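Local coordinates for UPF0062 protein MJ1593 (Methanocaldococcus jannaschii, PDB 2YX5) that is of unknown function but belongs to the UPF0062 family and is probably a PurS-type protein, with an antiparallel three-stranded sheet and two helices, at residues K9-V14 / I72-I77. Sequence-based numbering, arbitrary orientation.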
loop_
_atom_site.group_PDB
_atom_site.type_symbol
_atom_site.label_atom_id
_atom_site.label_comp_id
_atom_site.label_asym_id
_atom_site.label_seq_id
_atom_site.Cartn_x
_atom_site.Cartn_y
_atom_site.Cartn_z
ATOM N N LYS A 9 -10.666 -5.927 -0.688
ATOM C CA LYS A 9 -10.523 -5.498 -2.070
ATOM C C LYS A 9 -11.395 -4.263 -2.308
ATOM O O LYS A 9 -12.143 -3.828 -1.426
ATOM C CB LYS A 9 -10.965 -6.633 -3.013
ATOM C CG LYS A 9 -12.281 -7.261 -2.565
ATOM C CD LYS A 9 -12.785 -8.347 -3.498
ATOM C CE LYS A 9 -14.106 -8.969 -2.992
ATOM N NZ LYS A 9 -13.971 -9.746 -1.716
ATOM N N LEU A 10 -11.285 -3.690 -3.497
ATOM C CA LEU A 10 -12.107 -2.545 -3.834
ATOM C C LEU A 10 -13.486 -3.102 -4.173
ATOM O O LEU A 10 -13.607 -4.268 -4.563
ATOM C CB LEU A 10 -11.547 -1.816 -5.048
ATOM C CG LEU A 10 -10.255 -1.034 -4.862
ATOM C CD1 LEU A 10 -9.866 -0.342 -6.171
ATOM C CD2 LEU A 10 -10.451 -0.024 -3.761
ATOM N N LYS A 11 -14.519 -2.281 -4.005
ATOM C CA LYS A 11 -15.879 -2.692 -4.331
ATOM C C LYS A 11 -15.889 -3.321 -5.736
ATOM O O LYS A 11 -15.081 -2.961 -6.603
ATOM C CB LYS A 11 -16.819 -1.473 -4.288
ATOM C CG LYS A 11 -17.505 -1.213 -2.943
ATOM C CD LYS A 11 -18.800 -2.036 -2.816
ATOM C CE LYS A 11 -19.590 -1.752 -1.522
ATOM N NZ LYS A 11 -19.088 -2.494 -0.324
ATOM N N LYS A 12 -16.786 -4.275 -5.958
ATOM C CA LYS A 12 -16.874 -4.912 -7.262
ATOM C C LYS A 12 -17.348 -3.864 -8.252
ATOM O O LYS A 12 -18.377 -3.219 -8.042
ATOM C CB LYS A 12 -17.863 -6.077 -7.242
ATOM C CG LYS A 12 -17.919 -6.849 -8.557
ATOM C CD LYS A 12 -18.918 -7.996 -8.506
ATOM C CE LYS A 12 -20.357 -7.509 -8.285
ATOM N NZ LYS A 12 -20.900 -6.735 -9.439
ATOM N N GLY A 13 -16.590 -3.691 -9.330
ATOM C CA GLY A 13 -16.964 -2.707 -10.325
ATOM C C GLY A 13 -16.085 -1.469 -10.312
ATOM O O GLY A 13 -16.194 -0.628 -11.206
ATOM N N VAL A 14 -15.228 -1.334 -9.303
ATOM C CA VAL A 14 -14.347 -0.179 -9.249
ATOM C C VAL A 14 -13.015 -0.561 -9.875
ATOM O O VAL A 14 -12.425 -1.582 -9.517
ATOM C CB VAL A 14 -14.106 0.306 -7.806
ATOM C CG1 VAL A 14 -13.059 1.414 -7.801
ATOM C CG2 VAL A 14 -15.405 0.829 -7.215
ATOM N N ILE A 72 -15.968 2.045 -0.202
ATOM C CA ILE A 72 -14.952 1.713 -1.216
ATOM C C ILE A 72 -14.386 0.297 -1.101
ATOM O O ILE A 72 -13.603 -0.139 -1.950
ATOM C CB ILE A 72 -13.748 2.653 -1.094
ATOM C CG1 ILE A 72 -13.110 2.473 0.293
ATOM C CG2 ILE A 72 -14.198 4.091 -1.285
ATOM C CD1 ILE A 72 -11.888 3.337 0.582
ATOM N N HIS A 73 -14.792 -0.421 -0.060
ATOM C CA HIS A 73 -14.248 -1.746 0.193
ATOM C C HIS A 73 -15.212 -2.887 0.310
ATOM O O HIS A 73 -16.322 -2.738 0.800
ATOM C CB HIS A 73 -13.437 -1.730 1.491
ATOM C CG HIS A 73 -12.228 -0.862 1.445
ATOM N ND1 HIS A 73 -11.813 -0.115 2.525
ATOM C CD2 HIS A 73 -11.301 -0.675 0.477
ATOM C CE1 HIS A 73 -10.682 0.489 2.228
ATOM N NE2 HIS A 73 -10.348 0.165 0.991
ATOM N N ASP A 74 -14.740 -4.040 -0.135
ATOM C CA ASP A 74 -15.472 -5.287 -0.025
ATOM C C ASP A 74 -14.471 -6.109 0.776
ATOM O O ASP A 74 -13.264 -5.857 0.691
ATOM C CB ASP A 74 -15.717 -5.929 -1.395
ATOM C CG ASP A 74 -17.048 -5.506 -2.014
ATOM O OD1 ASP A 74 -17.922 -4.981 -1.282
ATOM O OD2 ASP A 74 -17.223 -5.716 -3.236
ATOM N N TYR A 75 -14.948 -7.058 1.575
ATOM C CA TYR A 75 -14.025 -7.876 2.354
ATOM C C TYR A 75 -14.634 -9.224 2.678
ATOM O O TYR A 75 -15.840 -9.388 2.604
ATOM C CB TYR A 75 -13.615 -7.137 3.645
ATOM C CG TYR A 75 -14.740 -6.927 4.621
ATOM C CD1 TYR A 75 -15.155 -7.955 5.472
ATOM C CD2 TYR A 75 -15.418 -5.716 4.678
ATOM C CE1 TYR A 75 -16.222 -7.780 6.359
ATOM C CE2 TYR A 75 -16.494 -5.523 5.565
ATOM C CZ TYR A 75 -16.890 -6.556 6.403
ATOM O OH TYR A 75 -17.931 -6.356 7.296
ATOM N N GLU A 76 -13.789 -10.197 2.993
ATOM C CA GLU A 76 -14.260 -11.515 3.367
ATOM C C GLU A 76 -13.386 -12.075 4.476
ATOM O O GLU A 76 -12.193 -11.795 4.527
ATOM C CB GLU A 76 -14.311 -12.453 2.165
ATOM C CG GLU A 76 -13.099 -12.471 1.272
ATOM C CD GLU A 76 -13.256 -13.475 0.126
ATOM O OE1 GLU A 76 -13.368 -14.693 0.419
ATOM O OE2 GLU A 76 -13.268 -13.044 -1.058
ATOM N N ILE A 77 -13.999 -12.866 5.363
ATOM C CA ILE A 77 -13.320 -13.437 6.525
ATOM C C ILE A 77 -13.335 -14.961 6.676
ATOM O O ILE A 77 -14.391 -15.595 6.685
ATOM C CB ILE A 77 -13.917 -12.832 7.825
ATOM C CG1 ILE A 77 -13.898 -11.299 7.735
ATOM C CG2 ILE A 77 -13.147 -13.329 9.042
ATOM C CD1 ILE A 77 -14.933 -10.625 8.611
#
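K9 and D74 form a hydrogen-bonded antiparallel pair where strand 2-10 runs out beside the beginning of strand 73-81, the first and third strands of a beta-alpha-beta-alpha-beta chain, probably of the PurS type. Strand 2-10 is the middle one of the chain's sheet, and 73-81 is outermost within this chain. Both bonds of the pair, K9 N to D74 O and D74 N to K9 O, measure 2.9 Å and are nearly straight, at 172°. L10 and H73 continue the pairing as a non-hydrogen-bonded pair, and K11 N gives I72 O a hydrogen bond of 3.1 Å, bent at 146°, the last backbone bond between the segments. Beyond it the chain turns off and the carboxylate of D74 takes over: OD1 receives K11 NZ at 2.9 Å on its syn side, as a salt bridge, while OD2 takes K12 N, at the second residue of the type II turn from K11 to V14, at 3.1 Å from above the carboxylate plane. V14 N closes this turn onto K11 O. Bends at chi2 and chi4 fold the K11 chain back over the start of strand 73-81, where NZ also reaches H73 O (3.0 Å), above the carbonyl plane, and P70 O.

On the face shared by K9, D74 and E76, the K9 chain passes obliquely across the aspartate, its CE 3.8 Å from D74 CB, before chi4 (-67°) turns NZ toward E76 OE2 in a weak, long salt bridge. The side chains of L10 and H73 diverge; H73 ND1 is held by N69 N, and L10 packs on I72 of the second subunit. Within the chain, I72 CG1 sits over the centre of the H73 ring, while K9 O lies at the ring's edge, 3.8 Å from H73 CD2.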